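Local coordinates for minor fimbrium tip subunit Mfa3 (Porphyromonas gingivalis ATCC 33277, PDB 5NF4), which forms part of the tip of the minor fimbriae, filaments that mediate biofilm formation and adhesion to host cells and to other oral bacteria, at residues Q303-A308 / I337-S342; V290-H295 / Y326-K331. All coordinates share one frame; numbering follows the deposited sequence.

Interaction 1: residues Q303-A308 / I337-S342; sequences QYLPFA and IEVKYS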
# COMPACT_ATOMS: atom_id res chain seq x y z
N GLN A 303 7.58 4.83 25.83
CA GLN A 303 8.10 5.93 25.01
C GLN A 303 8.49 5.42 23.63
O GLN A 303 9.33 4.53 23.48
CB GLN A 303 9.30 6.58 25.67
CG GLN A 303 9.00 7.23 27.00
CD GLN A 303 10.25 7.81 27.60
OE1 GLN A 303 10.78 8.80 27.10
NE2 GLN A 303 10.76 7.17 28.64
N TYR A 304 7.86 5.99 22.61
CA TYR A 304 8.09 5.57 21.25
C TYR A 304 9.56 5.67 20.86
O TYR A 304 10.13 4.73 20.31
CB TYR A 304 7.26 6.41 20.28
CG TYR A 304 7.43 5.97 18.85
CD1 TYR A 304 6.61 5.00 18.30
CD2 TYR A 304 8.40 6.53 18.03
CE1 TYR A 304 6.76 4.58 16.98
CE2 TYR A 304 8.56 6.12 16.72
CZ TYR A 304 7.74 5.15 16.20
OH TYR A 304 7.87 4.73 14.88
N LEU A 305 10.22 6.80 21.15
CA LEU A 305 11.50 7.02 20.49
C LEU A 305 12.60 6.03 20.90
O LEU A 305 13.30 5.52 20.02
CB LEU A 305 11.98 8.45 20.71
CG LEU A 305 11.34 9.42 19.72
CD1 LEU A 305 11.65 10.86 20.18
CD2 LEU A 305 11.81 9.20 18.28
N PRO A 306 12.75 5.74 22.20
CA PRO A 306 13.78 4.79 22.60
C PRO A 306 13.53 3.40 22.04
O PRO A 306 14.47 2.72 21.66
CB PRO A 306 13.70 4.80 24.13
CG PRO A 306 13.04 6.10 24.48
CD PRO A 306 12.12 6.42 23.36
N PHE A 307 12.28 2.99 21.97
CA PHE A 307 11.93 1.69 21.41
C PHE A 307 12.27 1.68 19.92
O PHE A 307 12.99 0.81 19.41
CB PHE A 307 10.44 1.43 21.62
CG PHE A 307 9.94 0.15 21.03
CD1 PHE A 307 10.54 -1.05 21.37
CD2 PHE A 307 8.85 0.13 20.18
CE1 PHE A 307 10.07 -2.24 20.83
CE2 PHE A 307 8.38 -1.05 19.69
CZ PHE A 307 8.99 -2.23 20.01
N ALA A 308 11.77 2.69 19.22
CA ALA A 308 11.96 2.80 17.78
C ALA A 308 13.42 2.93 17.41
O ALA A 308 13.85 2.48 16.34
CB ALA A 308 11.19 3.99 17.24
N ILE A 337 11.88 16.77 21.04
CA ILE A 337 10.54 16.44 20.55
C ILE A 337 9.95 15.32 21.37
O ILE A 337 10.66 14.56 22.03
CB ILE A 337 10.55 16.06 19.06
CG1 ILE A 337 11.34 14.77 18.81
CG2 ILE A 337 11.10 17.25 18.26
CD1 ILE A 337 11.16 14.15 17.42
N GLU A 338 8.63 15.25 21.34
CA GLU A 338 7.90 14.15 21.94
C GLU A 338 7.11 13.55 20.82
O GLU A 338 6.61 14.28 19.97
CB GLU A 338 7.01 14.63 23.08
CG GLU A 338 7.75 15.37 24.16
CD GLU A 338 6.86 15.67 25.33
OE1 GLU A 338 5.63 15.47 25.21
OE2 GLU A 338 7.38 16.08 26.37
N VAL A 339 7.04 12.23 20.78
CA VAL A 339 6.34 11.54 19.70
C VAL A 339 5.38 10.52 20.25
O VAL A 339 5.78 9.68 21.05
CB VAL A 339 7.33 10.83 18.75
CG1 VAL A 339 6.56 10.17 17.60
CG2 VAL A 339 8.34 11.78 18.21
N LYS A 340 4.13 10.61 19.82
CA LYS A 340 3.13 9.56 20.06
C LYS A 340 2.75 8.96 18.72
O LYS A 340 2.78 9.65 17.70
CB LYS A 340 1.91 10.12 20.77
CG LYS A 340 2.16 10.59 22.20
CD LYS A 340 2.64 9.45 23.07
CE LYS A 340 2.93 9.88 24.50
NZ LYS A 340 1.69 10.01 25.31
N TYR A 341 2.39 7.68 18.75
CA TYR A 341 2.28 6.85 17.55
C TYR A 341 1.08 5.94 17.60
O TYR A 341 0.70 5.43 18.66
CB TYR A 341 3.54 6.02 17.40
CG TYR A 341 3.46 4.75 16.55
CD1 TYR A 341 3.73 4.79 15.20
CD2 TYR A 341 3.15 3.51 17.13
CE1 TYR A 341 3.69 3.61 14.42
CE2 TYR A 341 3.11 2.35 16.38
CZ TYR A 341 3.38 2.41 15.03
OH TYR A 341 3.34 1.28 14.25
N SER A 342 0.49 5.73 16.43
CA SER A 342 -0.47 4.65 16.24
C SER A 342 -0.40 4.13 14.81
O SER A 342 0.05 4.82 13.91
CB SER A 342 -1.88 5.13 16.59
OG SER A 342 -2.25 6.23 15.80
O HOH W 1 5.68 7.83 22.97
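Tyr304 lays one corner of its ring over a face of the Tyr341 ring: CE1 of Tyr304 comes within 3.3 Å of Tyr341 CG, toward the rim of that ring. The planes are turned 38° against each other in an oblique pairing, and the centroids lie 4.9 Å apart. CD1 of Tyr304 also reaches the root of the partner, 3.4 Å from Tyr341 CB. The first torsion of Tyr304 (chi1 -177°) sends the ring away from the backbone N and toward Tyr341 of the strand, which carries the hydroxyl to Pro291 O, its hydrogen-bond partner in the neighbouring segment. On the other side of CG, CD2 of Tyr304 touches Val339 CG1 at 4.1 Å.

The short helix 304-308, with Gln303 at its N-cap position, crosses strand 337-342 at 77°, its axis 8.8 Å away; it covers one face of a strand in the beta-rich fimbrillin fold of the FimB/Mfa2 family. Val339 divides its two methyls between neighbouring helix residues: CG1 goes to Tyr304, whereas CG2 lies 4.0 Å from Leu305 CD1. That same leucine methyl continues to Ile337 CG1, and Leu305 runs at about a right angle to both aliphatic partners. A water joins the backbones, accepting from Tyr304 N at 2.9 Å and donating to Val339 O at 2.7 Å. The Tyr341 hydroxyl is hydrogen-bonded to His295 N.

Interaction 2: residues V290-H295 / Y326-K331; sequences VPIITH and YIYRIK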
# COMPACT_ATOMS: atom_id res chain seq x y z
N VAL A 290 13.18 10.03 13.19
CA VAL A 290 12.15 9.24 13.82
C VAL A 290 11.96 7.99 12.97
O VAL A 290 11.34 8.04 11.92
CB VAL A 290 10.84 9.99 13.93
CG1 VAL A 290 9.76 9.15 14.66
CG2 VAL A 290 11.08 11.34 14.65
N PRO A 291 12.52 6.87 13.41
CA PRO A 291 12.32 5.62 12.67
C PRO A 291 10.85 5.24 12.67
O PRO A 291 10.16 5.43 13.67
CB PRO A 291 13.18 4.60 13.45
CG PRO A 291 14.14 5.42 14.22
CD PRO A 291 13.37 6.67 14.60
N ILE A 292 10.39 4.69 11.55
CA ILE A 292 9.01 4.24 11.39
C ILE A 292 8.96 2.74 11.69
O ILE A 292 9.82 1.99 11.23
CB ILE A 292 8.54 4.57 9.97
CG1 ILE A 292 8.51 6.09 9.78
CG2 ILE A 292 7.16 3.97 9.70
CD1 ILE A 292 8.44 6.50 8.32
N ILE A 293 8.01 2.33 12.52
CA ILE A 293 7.86 0.92 12.90
C ILE A 293 6.43 0.47 12.73
O ILE A 293 5.53 1.31 12.60
CB ILE A 293 8.27 0.68 14.35
CG1 ILE A 293 7.23 1.27 15.34
CG2 ILE A 293 9.61 1.31 14.62
CD1 ILE A 293 7.62 1.16 16.80
N THR A 294 6.23 -0.84 12.73
CA THR A 294 4.92 -1.45 12.83
C THR A 294 4.82 -2.11 14.19
O THR A 294 5.48 -3.12 14.45
CB THR A 294 4.67 -2.49 11.71
OG1 THR A 294 4.70 -1.83 10.44
CG2 THR A 294 3.35 -3.15 11.91
N HIS A 295 3.99 -1.54 15.05
CA HIS A 295 3.80 -2.08 16.39
C HIS A 295 2.38 -1.88 16.87
O HIS A 295 1.90 -0.75 16.93
CB HIS A 295 4.77 -1.39 17.36
CG HIS A 295 4.74 -1.98 18.73
ND1 HIS A 295 5.35 -3.18 19.04
CD2 HIS A 295 4.16 -1.55 19.87
CE1 HIS A 295 5.14 -3.46 20.31
NE2 HIS A 295 4.42 -2.48 20.84
N TYR A 326 0.19 5.11 9.15
CA TYR A 326 1.16 5.38 10.21
C TYR A 326 0.97 6.82 10.66
O TYR A 326 1.21 7.76 9.89
CB TYR A 326 2.59 5.13 9.71
CG TYR A 326 2.84 3.67 9.37
CD1 TYR A 326 2.39 3.13 8.18
CD2 TYR A 326 3.48 2.82 10.28
CE1 TYR A 326 2.56 1.77 7.87
CE2 TYR A 326 3.67 1.45 9.98
CZ TYR A 326 3.20 0.94 8.77
OH TYR A 326 3.33 -0.42 8.47
N ILE A 327 0.51 6.98 11.89
CA ILE A 327 0.09 8.28 12.40
C ILE A 327 0.98 8.72 13.56
O ILE A 327 1.11 8.02 14.57
CB ILE A 327 -1.39 8.24 12.86
CG1 ILE A 327 -2.28 7.79 11.69
CG2 ILE A 327 -1.85 9.62 13.36
CD1 ILE A 327 -3.68 7.36 12.11
N TYR A 328 1.60 9.88 13.40
CA TYR A 328 2.45 10.47 14.43
C TYR A 328 1.87 11.78 14.92
O TYR A 328 1.34 12.60 14.15
CB TYR A 328 3.88 10.68 13.88
CG TYR A 328 4.52 9.36 13.59
CD1 TYR A 328 4.30 8.71 12.39
CD2 TYR A 328 5.31 8.73 14.55
CE1 TYR A 328 4.87 7.48 12.13
CE2 TYR A 328 5.87 7.48 14.30
CZ TYR A 328 5.66 6.88 13.09
OH TYR A 328 6.20 5.64 12.85
N ARG A 329 1.92 11.94 16.24
CA ARG A 329 1.52 13.16 16.90
C ARG A 329 2.78 13.66 17.59
O ARG A 329 3.32 12.99 18.47
CB ARG A 329 0.36 12.90 17.88
CG ARG A 329 -0.81 12.24 17.15
CD ARG A 329 -1.90 11.75 18.05
NE ARG A 329 -1.54 10.61 18.90
CZ ARG A 329 -1.35 9.36 18.49
NH1 ARG A 329 -1.41 9.05 17.20
NH2 ARG A 329 -1.06 8.43 19.38
N ILE A 330 3.25 14.82 17.14
CA ILE A 330 4.54 15.35 17.58
C ILE A 330 4.45 16.72 18.27
O ILE A 330 3.75 17.62 17.80
CB ILE A 330 5.50 15.48 16.39
CG1 ILE A 330 5.68 14.12 15.72
CG2 ILE A 330 6.86 16.08 16.86
CD1 ILE A 330 6.43 14.18 14.44
N LYS A 331 5.15 16.85 19.40
CA LYS A 331 5.31 18.13 20.10
C LYS A 331 6.74 18.59 19.90
O LYS A 331 7.67 17.87 20.24
CB LYS A 331 5.02 18.00 21.60
CG LYS A 331 3.60 17.62 21.95
CD LYS A 331 3.42 17.50 23.46
CE LYS A 331 2.01 17.01 23.84
NZ LYS A 331 1.81 17.00 25.33
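Tyr326 reaches out from its strand to the loop after Pro291 and meets that loop from ring to tip. At CB the side chain turns CG anti to the carbonyl carbon (chi1 -65°), and the ring extends from there toward segment 290-295. CD2 meets two partners, Ile292 CG2 at 3.9 Å and Ile293 O at 3.4 Å, the isoleucine 292 side chain running at about a right angle to the tyrosine. CE2 is closer still to the Ile293 O carbonyl oxygen, at 3.2 Å; this oxygen and Thr294 OG1 both lie at the ring edge, near its plane. CZ comes within 3.6 Å of Thr294 OG1, and at the tip the Tyr326 OH donates a hydrogen bond of 2.8 Å to that oxygen. Thr294 OG1 is also bonded to Thr319 O, and Tyr326 OH to Tyr321 N, so both ends of the bond are tied to the chain leading into the strand.

Two residues on, Tyr328 points to the same side. Its OH lies 3.5 Å from Ile292 CA and 3.7 Å from Ile292 CG2, and is hydrogen-bonded to Tyr304 OH.

Strand 324-332, which carries both tyrosines, runs parallel to strand 180-205 and antiparallel to strand 337-345. Facing it, strand 287-291 pairs antiparallel with strand 277-282, whose Phe278 packs edge-to-face on Tyr328.

The centres of interactions 1 and 2 lie about 7 Å apart, on the same side of the chain's centre. Along the sequence their segments alternate: 290-295 comes first, then 303-308 with its short helix, then 326-331 and finally 337-342. The last two belong to neighbouring antiparallel strands, 324-332 and 337-345. Tyr341 OH joins the two contacts directly, 2.7 Å from Ile293 O in a probable but weak hydrogen bond, and Tyr304 makes a second link. Tyr304, Tyr326, Tyr328 and Tyr341 together pack segments 290-295 and 303-308 against the strand pair 324-332 / 337-345 in this part of the tip subunit.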